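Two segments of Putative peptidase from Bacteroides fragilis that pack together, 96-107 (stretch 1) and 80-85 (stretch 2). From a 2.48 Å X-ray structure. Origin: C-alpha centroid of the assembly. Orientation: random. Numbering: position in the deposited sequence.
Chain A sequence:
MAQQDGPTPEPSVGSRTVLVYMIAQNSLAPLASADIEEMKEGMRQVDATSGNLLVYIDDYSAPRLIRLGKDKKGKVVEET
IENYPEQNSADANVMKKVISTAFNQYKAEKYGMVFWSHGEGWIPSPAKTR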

ATOM      1  N   LYS A  96       3.215   1.730  17.654  1.00 37.63           N
ATOM      2  CA  LYS A  96       3.987   2.865  18.151  1.00 40.78           C
ATOM      3  C   LYS A  96       5.219   2.411  18.921  1.00 38.02           C
ATOM      4  O   LYS A  96       6.325   2.895  18.676  1.00 37.88           O
ATOM      5  CB  LYS A  96       3.129   3.754  19.052  1.00 42.70           C
ATOM      6  CG  LYS A  96       2.323   4.811  18.330  1.00 39.08           C
ATOM      7  CD  LYS A  96       1.561   5.656  19.334  1.00 42.00           C
ATOM      8  CE  LYS A  96       0.626   6.636  18.652  1.00 45.51           C
ATOM      9  NZ  LYS A  96      -0.149   7.429  19.648  1.00 58.25           N
ATOM     10  N   LYS A  97       5.017   1.486  19.855  1.00 32.83           N
ATOM     11  CA  LYS A  97       6.110   0.954  20.667  1.00 39.02           C
ATOM     12  C   LYS A  97       7.202   0.322  19.807  1.00 41.48           C
ATOM     13  O   LYS A  97       8.391   0.545  20.039  1.00 46.98           O
ATOM     14  CB  LYS A  97       5.586  -0.076  21.672  1.00 40.71           C
ATOM     15  CG  LYS A  97       6.689  -0.834  22.393  1.00 51.03           C
ATOM     16  CD  LYS A  97       6.146  -1.778  23.457  1.00 57.32           C
ATOM     17  CE  LYS A  97       7.282  -2.545  24.131  1.00 65.55           C
ATOM     18  NZ  LYS A  97       6.816  -3.429  25.239  1.00 58.00           N
ATOM     19  N   VAL A  98       6.792  -0.461  18.814  1.00 40.35           N
ATOM     20  CA  VAL A  98       7.735  -1.136  17.931  1.00 35.65           C
ATOM     21  C   VAL A  98       8.469  -0.124  17.061  1.00 37.91           C
ATOM     22  O   VAL A  98       9.690  -0.192  16.911  1.00 36.34           O
ATOM     23  CB  VAL A  98       7.028  -2.176  17.041  1.00 35.22           C
ATOM     24  CG1 VAL A  98       8.008  -2.793  16.060  1.00 27.19           C
ATOM     25  CG2 VAL A  98       6.387  -3.253  17.900  1.00 27.82           C
ATOM     26  N   ILE A  99       7.720   0.821  16.499  1.00 37.32           N
ATOM     27  CA  ILE A  99       8.310   1.887  15.692  1.00 37.73           C
ATOM     28  C   ILE A  99       9.341   2.681  16.495  1.00 41.97           C
ATOM     29  O   ILE A  99      10.454   2.924  16.022  1.00 36.75           O
ATOM     30  CB  ILE A  99       7.238   2.856  15.159  1.00 38.78           C
ATOM     31  CG1 ILE A  99       6.374   2.178  14.097  1.00 43.65           C
ATOM     32  CG2 ILE A  99       7.888   4.084  14.560  1.00 39.47           C
ATOM     33  CD1 ILE A  99       5.271   3.071  13.565  1.00 35.63           C
ATOM     34  N   SER A 100       8.955   3.077  17.706  1.00 40.59           N
ATOM     35  CA  SER A 100       9.833   3.823  18.602  1.00 40.45           C
ATOM     36  C   SER A 100      11.117   3.061  18.892  1.00 42.25           C
ATOM     37  O   SER A 100      12.209   3.603  18.748  1.00 45.72           O
ATOM     38  CB  SER A 100       9.118   4.147  19.913  1.00 32.05           C
ATOM     39  OG  SER A 100       8.112   5.123  19.714  1.00 51.57           O
ATOM     40  N   THR A 101      10.978   1.803  19.299  1.00 40.42           N
ATOM     41  CA  THR A 101      12.134   0.960  19.582  1.00 39.65           C
ATOM     42  C   THR A 101      13.033   0.830  18.359  1.00 41.02           C
ATOM     43  O   THR A 101      14.253   0.965  18.452  1.00 45.97           O
ATOM     44  CB  THR A 101      11.709  -0.445  20.040  1.00 33.76           C
ATOM     45  OG1 THR A 101      10.846  -0.341  21.178  1.00 41.48           O
ATOM     46  CG2 THR A 101      12.928  -1.276  20.405  1.00 39.28           C
ATOM     47  N   ALA A 102      12.416   0.587  17.209  1.00 35.43           N
ATOM     48  CA  ALA A 102      13.151   0.332  15.979  1.00 38.66           C
ATOM     49  C   ALA A 102      14.026   1.506  15.538  1.00 45.03           C
ATOM     50  O   ALA A 102      15.214   1.332  15.261  1.00 44.57           O
ATOM     51  CB  ALA A 102      12.182  -0.040  14.864  1.00 37.69           C
ATOM     52  N   PHE A 103      13.441   2.696  15.472  1.00 43.91           N
ATOM     53  CA  PHE A 103      14.134   3.840  14.892  1.00 43.32           C
ATOM     54  C   PHE A 103      14.995   4.600  15.895  1.00 47.19           C
ATOM     55  O   PHE A 103      16.029   5.156  15.524  1.00 49.67           O
ATOM     56  CB  PHE A 103      13.127   4.793  14.249  1.00 43.25           C
ATOM     57  CG  PHE A 103      12.475   4.234  13.020  1.00 44.22           C
ATOM     58  CD1 PHE A 103      13.197   4.085  11.849  1.00 43.32           C
ATOM     59  CD2 PHE A 103      11.144   3.856  13.035  1.00 46.82           C
ATOM     60  CE1 PHE A 103      12.603   3.572  10.708  1.00 40.78           C
ATOM     61  CE2 PHE A 103      10.545   3.339  11.899  1.00 43.67           C
ATOM     62  CZ  PHE A 103      11.277   3.198  10.734  1.00 33.99           C
ATOM     63  N   ASN A 104      14.578   4.629  17.157  1.00 45.02           N
ATOM     64  CA  ASN A 104      15.373   5.298  18.185  1.00 51.84           C
ATOM     65  C   ASN A 104      16.667   4.542  18.477  1.00 51.89           C
ATOM     66  O   ASN A 104      17.679   5.144  18.832  1.00 59.84           O
ATOM     67  CB  ASN A 104      14.568   5.472  19.472  1.00 47.12           C
ATOM     68  CG  ASN A 104      13.412   6.439  19.310  1.00 57.80           C
ATOM     69  OD1 ASN A 104      13.543   7.479  18.664  1.00 63.61           O
ATOM     70  ND2 ASN A 104      12.270   6.100  19.898  1.00 56.89           N
ATOM     71  N   GLN A 105      16.633   3.223  18.323  1.00 51.13           N
ATOM     72  CA  GLN A 105      17.831   2.415  18.510  1.00 51.62           C
ATOM     73  C   GLN A 105      18.736   2.475  17.286  1.00 53.08           C
ATOM     74  O   GLN A 105      19.946   2.262  17.386  1.00 52.12           O
ATOM     75  CB  GLN A 105      17.469   0.960  18.815  1.00 52.01           C
ATOM     76  CG  GLN A 105      16.960   0.718  20.225  1.00 53.09           C
ATOM     77  CD  GLN A 105      17.216  -0.702  20.696  1.00 60.71           C
ATOM     78  OE1 GLN A 105      18.245  -1.299  20.373  1.00 59.13           O
ATOM     79  NE2 GLN A 105      16.277  -1.250  21.460  1.00 64.10           N
ATOM     80  N   TYR A 106      18.148   2.763  16.129  1.00 49.82           N
ATOM     81  CA  TYR A 106      18.912   2.775  14.888  1.00 51.44           C
ATOM     82  C   TYR A 106      18.638   4.016  14.050  1.00 46.10           C
ATOM     83  O   TYR A 106      18.094   3.927  12.950  1.00 54.44           O
ATOM     84  CB  TYR A 106      18.619   1.511  14.075  1.00 51.10           C
ATOM     85  CG  TYR A 106      19.070   0.252  14.775  1.00 51.00           C
ATOM     86  CD1 TYR A 106      20.376  -0.205  14.650  1.00 52.25           C
ATOM     87  CD2 TYR A 106      18.198  -0.468  15.581  1.00 46.29           C
ATOM     88  CE1 TYR A 106      20.797  -1.349  15.299  1.00 47.96           C
ATOM     89  CE2 TYR A 106      18.608  -1.614  16.232  1.00 46.57           C
ATOM     90  CZ  TYR A 106      19.908  -2.049  16.089  1.00 45.54           C
ATOM     91  OH  TYR A 106      20.320  -3.189  16.736  1.00 54.54           O
ATOM     92  N   LYS A 107      19.018   5.173  14.583  1.00 45.02           N
ATOM     93  CA  LYS A 107      18.948   6.417  13.829  1.00 48.98           C
ATOM     94  C   LYS A 107      19.821   6.316  12.585  1.00 47.48           C
ATOM     95  O   LYS A 107      20.872   5.677  12.602  1.00 44.57           O
ATOM     96  CB  LYS A 107      19.384   7.606  14.692  1.00 47.16           C
ATOM     97  CG  LYS A 107      18.321   8.099  15.663  1.00 51.80           C
ATOM     98  CD  LYS A 107      18.751   7.916  17.111  1.00 51.34           C
ATOM     99  CE  LYS A 107      17.666   8.381  18.071  1.00 53.96           C
ATOM    100  NZ  LYS A 107      18.021   8.119  19.494  1.00 54.43           N
TER
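Stretch 2 (80-85) TIENYP

Two neighbours in one strand, Ile81 and Glu82, both point their CA-to-CB bonds toward the helix, where strand neighbours normally alternate. The backbone is not uniformly extended here. Ile81 has phi/psi of -94/-43, which interrupts the extended values of its neighbours. Glu82, at -160/139, returns to a fully extended form.

Stretch 2 begins as the end of a strand, Thr80 to Asn83, and leaves it at Tyr84 and Pro85. No hydrogen bond crosses between the two stretches, although much of what meets here is polar. Contact is made by side chains alone, with one salt bridge and a set of apolar and mixed approaches.

The strand runs nearly antiparallel to helix 96-105. The angle between their N-to-C directions is 157°, and the axes come no closer than 9.7 Å. The nearest pair of CA atoms is that of Thr101 and Glu82, 8.5 Å apart. Because the directions oppose, Ile81 lies near the C-terminal end of stretch 1, while Tyr84 lies near Lys97 and Val98. The area buried is modest, 356 Å² with both sides summed.

On the helix, Lys97, Thr101 and Gln105 recur every four residues, so they form a row along one side. The CA-to-CB bonds of all three point toward stretch 2. That of Tyr84 points toward the helix in return, as do those of Ile81 and Glu82. Thr80 and Asn83 make no contact.

Glu82 reaches the helix with chi1 and chi2 both t, an extended side chain. Its OE2 forms a salt bridge with NZ of Lys97 at 3.6 Å. The CE atom of Lys97 is slightly nearer to the same OE2, at 3.4 Å. The lysine is also extended, with all four chi angles t. Its CE lies at the edge of the Tyr84 ring, near the ring plane, 3.8 Å from CE1 of Tyr84. The end of the lysine thus lies between the carboxylate of Glu82 and the edge of the Tyr84 ring.

Thr101 sits at the middle of the row. Its OG1 lies 3.5 Å from OE1 of Glu82, but it donates its hydrogen bond within the helix, to O of Lys97 at 2.8 Å. Its methyl CG2 faces another methyl, CG2 of Ile81, at 4.3 Å. Within stretch 2, OE1 of Glu82 is 3.1 Å from OH of Tyr84.

Tyr84 is buried. Besides Lys97 it meets Val98, whose CB points sideways. CG2 of Val98 is 3.9 Å from OH of Tyr84 and 4.0 Å from its CZ.

At the other end, Ile81 has the largest area covered by the opposing stretch, 78 Å². Its CG2 is 3.7 Å from NE2 of Gln105. Its CD1 lies at the edge of the Tyr106 ring, 3.2 Å from OH of Tyr106, a close approach, and 4.1 Å from CE2 of Tyr106. Tyr106 is already in the loop, and its backbone N makes only weak hydrogen bonds to O of Ala102 (3.4 Å) and O of Phe103 (3.3 Å).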

ATOM      1  N   THR A  80      18.228 -10.453  17.808  1.00 46.02           N
ATOM      2  CA  THR A  80      17.052 -10.116  18.602  1.00 40.36           C
ATOM      3  C   THR A  80      17.191  -8.752  19.271  1.00 46.94           C
ATOM      4  O   THR A  80      18.102  -8.531  20.069  1.00 43.08           O
ATOM      5  CB  THR A  80      16.779 -11.177  19.679  1.00 39.16           C
ATOM      6  OG1 THR A  80      16.497 -12.433  19.051  1.00 51.65           O
ATOM      7  CG2 THR A  80      15.592 -10.772  20.537  1.00 45.18           C
ATOM      8  N   ILE A  81      16.282  -7.843  18.931  1.00 47.54           N
ATOM      9  CA  ILE A  81      16.257  -6.512  19.530  1.00 44.00           C
ATOM     10  C   ILE A  81      15.302  -6.480  20.720  1.00 53.68           C
ATOM     11  O   ILE A  81      15.616  -5.908  21.768  1.00 52.74           O
ATOM     12  CB  ILE A  81      15.834  -5.439  18.511  1.00 45.48           C
ATOM     13  CG1 ILE A  81      16.701  -5.528  17.254  1.00 44.14           C
ATOM     14  CG2 ILE A  81      15.900  -4.048  19.136  1.00 52.29           C
ATOM     15  CD1 ILE A  81      18.181  -5.456  17.532  1.00 42.49           C
ATOM     16  N   GLU A  82      14.135  -7.095  20.550  1.00 49.53           N
ATOM     17  CA  GLU A  82      13.168  -7.215  21.635  1.00 49.97           C
ATOM     18  C   GLU A  82      12.173  -8.336  21.359  1.00 49.07           C
ATOM     19  O   GLU A  82      11.719  -8.513  20.229  1.00 51.06           O
ATOM     20  CB  GLU A  82      12.425  -5.891  21.853  1.00 51.97           C
ATOM     21  CG  GLU A  82      11.521  -5.876  23.085  1.00 50.27           C
ATOM     22  CD  GLU A  82      10.846  -4.531  23.314  1.00 62.86           C
ATOM     23  OE1 GLU A  82      11.042  -3.612  22.489  1.00 68.53           O
ATOM     24  OE2 GLU A  82      10.115  -4.393  24.320  1.00 61.81           O
ATOM     25  N   ASN A  83      11.855  -9.103  22.396  1.00 52.06           N
ATOM     26  CA  ASN A  83      10.775 -10.078  22.322  1.00 50.22           C
ATOM     27  C   ASN A  83       9.529  -9.515  22.989  1.00 50.25           C
ATOM     28  O   ASN A  83       9.619  -8.760  23.955  1.00 42.62           O
ATOM     29  CB  ASN A  83      11.177 -11.404  22.975  1.00 51.11           C
ATOM     30  CG  ASN A  83      12.228 -12.155  22.174  1.00 59.08           C
ATOM     31  OD1 ASN A  83      13.258 -12.565  22.709  1.00 61.78           O
ATOM     32  ND2 ASN A  83      11.969 -12.340  20.885  1.00 56.31           N
ATOM     33  N   TYR A  84       8.365  -9.878  22.468  1.00 45.89           N
ATOM     34  CA  TYR A  84       7.119  -9.338  22.985  1.00 44.98           C
ATOM     35  C   TYR A  84       6.194 -10.448  23.452  1.00 44.23           C
ATOM     36  O   TYR A  84       6.255 -11.566  22.939  1.00 51.09           O
ATOM     37  CB  TYR A  84       6.422  -8.489  21.917  1.00 41.61           C
ATOM     38  CG  TYR A  84       7.279  -7.376  21.357  1.00 39.07           C
ATOM     39  CD1 TYR A  84       7.317  -6.128  21.968  1.00 45.17           C
ATOM     40  CD2 TYR A  84       8.046  -7.570  20.216  1.00 34.59           C
ATOM     41  CE1 TYR A  84       8.097  -5.104  21.461  1.00 37.87           C
ATOM     42  CE2 TYR A  84       8.831  -6.553  19.701  1.00 45.90           C
ATOM     43  CZ  TYR A  84       8.852  -5.321  20.329  1.00 42.98           C
ATOM     44  OH  TYR A  84       9.628  -4.303  19.822  1.00 42.17           O
ATOM     45  N   PRO A  85       5.336 -10.147  24.438  1.00 45.11           N
ATOM     46  CA  PRO A  85       4.231 -11.051  24.760  1.00 35.04           C
ATOM     47  C   PRO A  85       3.242 -11.064  23.608  1.00 40.76           C
ATOM     48  O   PRO A  85       3.318 -10.186  22.749  1.00 42.76           O
ATOM     49  CB  PRO A  85       3.614 -10.422  26.009  1.00 42.87           C
ATOM     50  CG  PRO A  85       3.946  -8.969  25.883  1.00 35.11           C
ATOM     51  CD  PRO A  85       5.321  -8.938  25.279  1.00 34.42           C
TER